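Local coordinates for protein EST1E (Clostridium proteoclasticum, PDB 2WTM) that hydrolyses ester bonds as a promiscuous feruloyl esterase of the alpha/beta-hydrolase type, probably freeing ferulic acid from plant cell-wall material in the rumen, at residues D101-G106 / I124-I129; C27-I32 / G56-R61. All blocks are in the same frame, centred on the assembly; numbering follows the deposited sequence.

Contact 1 of 2, residues D101-G106 / I124-I129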
loop_
_atom_site.group_PDB
_atom_site.type_symbol
_atom_site.label_atom_id
_atom_site.label_comp_id
_atom_site.label_asym_id
_atom_site.label_seq_id
_atom_site.Cartn_x
_atom_site.Cartn_y
_atom_site.Cartn_z
ATOM N N ASP A 101 5.987 26.293 1.269
ATOM C CA ASP A 101 5.940 25.070 2.058
ATOM C C ASP A 101 4.605 24.319 1.822
ATOM O O ASP A 101 3.562 24.919 1.570
ATOM C CB ASP A 101 6.066 25.387 3.517
ATOM C CG ASP A 101 7.321 26.170 3.865
ATOM O OD1 ASP A 101 8.426 25.623 3.618
ATOM O OD2 ASP A 101 7.180 27.295 4.406
ATOM N N ILE A 102 4.634 22.973 2.009
ATOM C CA ILE A 102 3.417 22.173 1.846
ATOM C C ILE A 102 3.022 21.591 3.205
ATOM O O ILE A 102 3.914 21.172 3.965
ATOM C CB ILE A 102 3.633 21.029 0.822
ATOM C CG1 ILE A 102 4.092 21.654 -0.521
ATOM C CG2 ILE A 102 2.396 20.139 0.665
ATOM C CD1 ILE A 102 4.465 20.645 -1.556
ATOM N N TYR A 103 1.732 21.634 3.514
ATOM C CA TYR A 103 1.194 21.093 4.741
ATOM C C TYR A 103 0.155 20.036 4.409
ATOM O O TYR A 103 -0.292 19.975 3.303
ATOM C CB TYR A 103 0.522 22.195 5.527
ATOM C CG TYR A 103 1.475 23.278 5.989
ATOM C CD1 TYR A 103 2.018 23.235 7.261
ATOM C CD2 TYR A 103 1.782 24.384 5.194
ATOM C CE1 TYR A 103 2.878 24.242 7.717
ATOM C CE2 TYR A 103 2.644 25.403 5.667
ATOM C CZ TYR A 103 3.173 25.302 6.906
ATOM O OH TYR A 103 4.032 26.280 7.460
ATOM N N MET A 104 -0.249 19.228 5.383
ATOM C CA MET A 104 -1.330 18.295 5.191
ATOM C C MET A 104 -2.341 18.391 6.318
ATOM O O MET A 104 -2.020 18.529 7.487
ATOM C CB MET A 104 -0.871 16.851 5.118
ATOM C CG MET A 104 -0.118 16.489 3.882
ATOM S SD MET A 104 0.428 14.724 3.989
ATOM C CE MET A 104 1.086 14.496 2.392
ATOM N N ALA A 105 -3.594 18.175 5.934
ATOM C CA ALA A 105 -4.747 18.087 6.907
ATOM C C ALA A 105 -5.747 17.069 6.334
ATOM O O ALA A 105 -5.813 16.845 5.136
ATOM C CB ALA A 105 -5.459 19.479 7.090
ATOM N N GLY A 106 -6.476 16.395 7.213
ATOM C CA GLY A 106 -7.457 15.401 6.789
ATOM C C GLY A 106 -8.406 15.037 7.873
ATOM O O GLY A 106 -7.996 15.102 9.006
ATOM N N ILE A 124 9.131 16.882 3.336
ATOM C CA ILE A 124 8.401 17.803 2.436
ATOM C C ILE A 124 7.291 18.473 3.224
ATOM O O ILE A 124 6.925 19.601 2.966
ATOM C CB ILE A 124 7.676 16.972 1.229
ATOM C CG1 ILE A 124 8.636 16.061 0.498
ATOM C CG2 ILE A 124 6.960 17.860 0.227
ATOM C CD1 ILE A 124 9.895 16.820 0.007
ATOM N N ILE A 125 6.664 17.748 4.117
ATOM C CA ILE A 125 5.442 18.235 4.789
ATOM C C ILE A 125 5.808 18.929 6.072
ATOM O O ILE A 125 6.286 18.297 7.020
ATOM C CB ILE A 125 4.431 17.072 5.050
ATOM C CG1 ILE A 125 4.154 16.294 3.763
ATOM C CG2 ILE A 125 3.208 17.602 5.771
ATOM C CD1 ILE A 125 3.585 17.223 2.676
ATOM N N LYS A 126 5.523 20.233 6.148
ATOM C CA LYS A 126 6.057 21.044 7.206
ATOM C C LYS A 126 5.337 20.928 8.557
ATOM O O LYS A 126 5.913 21.100 9.629
ATOM C CB LYS A 126 6.074 22.485 6.713
ATOM C CG LYS A 126 6.670 23.498 7.741
ATOM C CD LYS A 126 6.932 24.802 6.951
ATOM C CE LYS A 126 7.496 25.978 7.836
ATOM N NZ LYS A 126 6.585 26.222 8.886
ATOM N N ALA A 127 4.029 20.697 8.507
ATOM C CA ALA A 127 3.209 20.394 9.658
ATOM C C ALA A 127 1.968 19.596 9.224
ATOM O O ALA A 127 1.678 19.573 8.017
ATOM C CB ALA A 127 2.785 21.682 10.407
ATOM N N LEU A 128 1.247 19.051 10.191
ATOM C CA LEU A 128 0.240 18.006 9.940
ATOM C C LEU A 128 -0.928 18.255 10.847
ATOM O O LEU A 128 -0.771 18.477 12.060
ATOM C CB LEU A 128 0.875 16.646 10.265
ATOM C CG LEU A 128 -0.091 15.498 10.255
ATOM C CD1 LEU A 128 -0.638 15.192 8.907
ATOM C CD2 LEU A 128 0.652 14.321 10.787
ATOM N N ILE A 129 -2.120 18.181 10.280
ATOM C CA ILE A 129 -3.382 18.360 11.010
ATOM C C ILE A 129 -4.380 17.217 10.832
ATOM O O ILE A 129 -5.225 17.275 9.952
ATOM C CB ILE A 129 -4.049 19.692 10.607
ATOM C CG1 ILE A 129 -3.019 20.812 10.727
ATOM C CG2 ILE A 129 -5.217 19.942 11.553
ATOM C CD1 ILE A 129 -3.533 22.131 10.234
HETATM O O HOH W 1 7.250 21.931 1.941
#
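D101-G106 and I124-I129 lie on neighbouring parallel strands, 99-107 and 125-131, of the alpha/beta-hydrolase sheet, joined by helix 109-120 in a beta-alpha-beta crossover. The backbone bonds alternate in direction. K126 N gives a nearly straight bond, 170° at the hydrogen, to I102 O, almost along the C=O axis. M104 N reaches A127 O over a longer 3.3 Å. I129 N binds M104 O at 2.8 Å, in the carbonyl plane. G106 N then binds I129 O from above the carbonyl plane. G106 opens a GxSxG sequence consistent with the nucleophile elbow, with S108 the probable nucleophile. At the start of the pair a water links the two backbones, accepting from I102 N and donating to I124 O.

The polar side-chain contact is Y103 with K126. They run side by side in the same direction. K126 has CG anti to its backbone N and stays extended until it bends at chi4 (-57°). Its CB lies over one face of the Y103 ring in a CH-pi contact, 4.2 Å from the centroid. NZ donates to Y103 OH and also bonds Q248 O of helix 234-249. A127 CB meets the same ring in plane at its edge. D101 lies against the lysine chain, its CG 3.4 Å from K126 CD, without a charge contact.

Apolar packing fills the side facing helix 109-120. There M104, extended beyond CG, crosses I125 at about a right angle, and V114 and A117 touch it. I125 CD1 is shared by two partners, M104 CE and I102 CG2, each 3.7 Å away.

Contact 2 of 2, residues C27-I32 / G56-R61; sequences CPLCII and GVATLR
This parallel strand pair belongs to the beta-alpha-beta unit of strand 27-33, helix 43-54 and strand 58-62 in the alpha/beta-hydrolase sheet. Strands 27-32 and 58-61 cross at -23°, and their side chains sort onto two faces.

L29, A58, I31 and L60 share the face covered by helix 79-93. L29 has CG anti to its backbone N (chi1 172°), which swings CD1 across to the other strand. CD1 rests 3.8 Å from A58 CB and also reaches L60 CB. C27 adds its SG to A58 CB from the strand's start.

C30, T59, I32 and R61 share the other face, where T59 and R61 pack on helix 43-54. I32 and R61 run side by side in the same direction, with I32 CB 4.0 Å from R61 CG. I32 crosses T59 obliquely and meets its methyl CG2 through CD1. T59 OG1 turns to N53 of helix 43-54. R61 bends at chi3, and its guanidinium leaves the pair for a salt bridge with D18 and a bond to S40 O.

G56 has positive phi and is the C-prime residue of a Schellman motif ending helix 43-54. V57 then brings CG1 against C30 CB at 4.0 Å.

Four backbone bonds hold these side chains in register. A58 N to P28 O is the most bent, 141° at the hydrogen. C30 N binds A58 O in the carbonyl plane, while L60 N approaches C30 O from above it. At the last rung, I32 N donates to L60 O at 2.9 Å, again from above the carbonyl plane.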
loop_
_atom_site.group_PDB
_atom_site.type_symbol
_atom_site.label_atom_id
_atom_site.label_comp_id
_atom_site.label_asym_id
_atom_site.label_seq_id
_atom_site.Cartn_x
_atom_site.Cartn_y
_atom_site.Cartn_z
ATOM N N CYS A 27 3.031 31.473 -1.776
ATOM C CA CYS A 27 2.341 31.218 -0.528
ATOM C C CYS A 27 2.448 29.723 -0.194
ATOM O O CYS A 27 2.769 28.916 -1.083
ATOM C CB CYS A 27 0.867 31.576 -0.609
ATOM S SG CYS A 27 -0.066 30.782 -1.889
ATOM N N PRO A 28 2.184 29.382 1.078
ATOM C CA PRO A 28 2.130 27.952 1.446
ATOM C C PRO A 28 0.912 27.269 0.855
ATOM O O PRO A 28 -0.043 27.916 0.428
ATOM C CB PRO A 28 2.031 27.971 2.960
ATOM C CG PRO A 28 2.382 29.373 3.382
ATOM C CD PRO A 28 1.921 30.241 2.249
ATOM N N LEU A 29 0.898 25.936 0.859
ATOM C CA LEU A 29 -0.215 25.161 0.300
ATOM C C LEU A 29 -0.529 24.017 1.300
ATOM O O LEU A 29 0.406 23.332 1.753
ATOM C CB LEU A 29 0.188 24.520 -0.994
ATOM C CG LEU A 29 -0.835 23.546 -1.553
ATOM C CD1 LEU A 29 -1.803 24.296 -2.286
ATOM C CD2 LEU A 29 -0.228 22.492 -2.452
ATOM N N CYS A 30 -1.793 23.859 1.654
ATOM C CA CYS A 30 -2.219 22.713 2.473
ATOM C C CYS A 30 -3.062 21.776 1.648
ATOM O O CYS A 30 -4.083 22.144 1.084
ATOM C CB CYS A 30 -2.952 23.117 3.688
ATOM S SG CYS A 30 -3.325 21.844 4.891
ATOM N N ILE A 31 -2.633 20.501 1.583
ATOM C CA ILE A 31 -3.392 19.416 1.012
ATOM C C ILE A 31 -4.420 18.938 2.061
ATOM O O ILE A 31 -4.079 18.701 3.228
ATOM C CB ILE A 31 -2.472 18.270 0.574
ATOM C CG1 ILE A 31 -1.539 18.732 -0.566
ATOM C CG2 ILE A 31 -3.278 17.095 0.025
ATOM C CD1 ILE A 31 -0.334 17.827 -0.813
ATOM N N ILE A 32 -5.661 18.772 1.647
ATOM C CA ILE A 32 -6.771 18.412 2.558
ATOM C C ILE A 32 -7.441 17.169 2.019
ATOM O O ILE A 32 -7.945 17.153 0.883
ATOM C CB ILE A 32 -7.861 19.540 2.654
ATOM C CG1 ILE A 32 -7.160 20.827 3.091
ATOM C CG2 ILE A 32 -8.883 19.166 3.690
ATOM C CD1 ILE A 32 -8.139 22.032 3.144
ATOM N N GLY A 56 -3.830 33.125 4.406
ATOM C CA GLY A 56 -2.800 33.168 3.391
ATOM C C GLY A 56 -2.222 31.857 2.899
ATOM O O GLY A 56 -1.150 31.828 2.337
ATOM N N VAL A 57 -2.974 30.808 3.137
ATOM C CA VAL A 57 -2.562 29.426 2.737
ATOM C C VAL A 57 -3.484 28.956 1.642
ATOM O O VAL A 57 -4.689 28.834 1.811
ATOM C CB VAL A 57 -2.541 28.493 4.025
ATOM C CG1 VAL A 57 -2.202 27.014 3.671
ATOM C CG2 VAL A 57 -1.532 28.973 5.031
ATOM N N ALA A 58 -2.869 28.651 0.508
ATOM C CA ALA A 58 -3.616 28.019 -0.589
ATOM C C ALA A 58 -3.975 26.599 -0.120
ATOM O O ALA A 58 -3.343 26.036 0.758
ATOM C CB ALA A 58 -2.791 27.961 -1.774
ATOM N N THR A 59 -5.017 26.050 -0.727
ATOM C CA THR A 59 -5.476 24.709 -0.343
ATOM C C THR A 59 -5.693 23.880 -1.572
ATOM O O THR A 59 -6.132 24.377 -2.632
ATOM C CB THR A 59 -6.753 24.780 0.486
ATOM O OG1 THR A 59 -7.779 25.545 -0.223
ATOM C CG2 THR A 59 -6.434 25.384 1.881
ATOM N N LEU A 60 -5.437 22.571 -1.420
ATOM C CA LEU A 60 -5.697 21.634 -2.498
ATOM C C LEU A 60 -6.476 20.536 -1.847
ATOM O O LEU A 60 -5.920 19.671 -1.130
ATOM C CB LEU A 60 -4.409 21.145 -3.181
ATOM C CG LEU A 60 -4.437 20.221 -4.412
ATOM C CD1 LEU A 60 -5.221 20.915 -5.543
ATOM C CD2 LEU A 60 -3.054 19.925 -4.806
ATOM N N ARG A 61 -7.794 20.587 -2.034
ATOM C CA ARG A 61 -8.691 19.562 -1.619
ATOM C C ARG A 61 -8.743 18.490 -2.688
ATOM O O ARG A 61 -9.017 18.796 -3.849
ATOM C CB ARG A 61 -10.106 20.107 -1.339
ATOM C CG ARG A 61 -10.261 21.094 -0.181
ATOM C CD ARG A 61 -11.612 21.743 -0.186
ATOM N NE ARG A 61 -11.738 22.671 -1.314
ATOM C CZ ARG A 61 -12.886 23.008 -1.861
ATOM N NH1 ARG A 61 -13.972 22.431 -1.458
ATOM N NH2 ARG A 61 -12.962 23.956 -2.807
#

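From the N terminus the chain first lays down strands 3-8 and 11-18, then strand 27-33. It passes through helix 43-54 and returns as strand 58-62, so contact 2 closes the first crossover. Helix 79-93 leads to strand 99-107. Helix 109-120 then brings strand 125-131 back, and contact 1 closes. The two loops follow in series; neither nests in nor crosses the other. Strands 27-33 and 99-107 are neighbours, so the contacts join into four successive strands, 58-62, 27-33, 99-107 and 125-131. Probable hydrogen bonds from Y103 N to L29 O and from A105 N to I31 O lie along the seam between the two contacts.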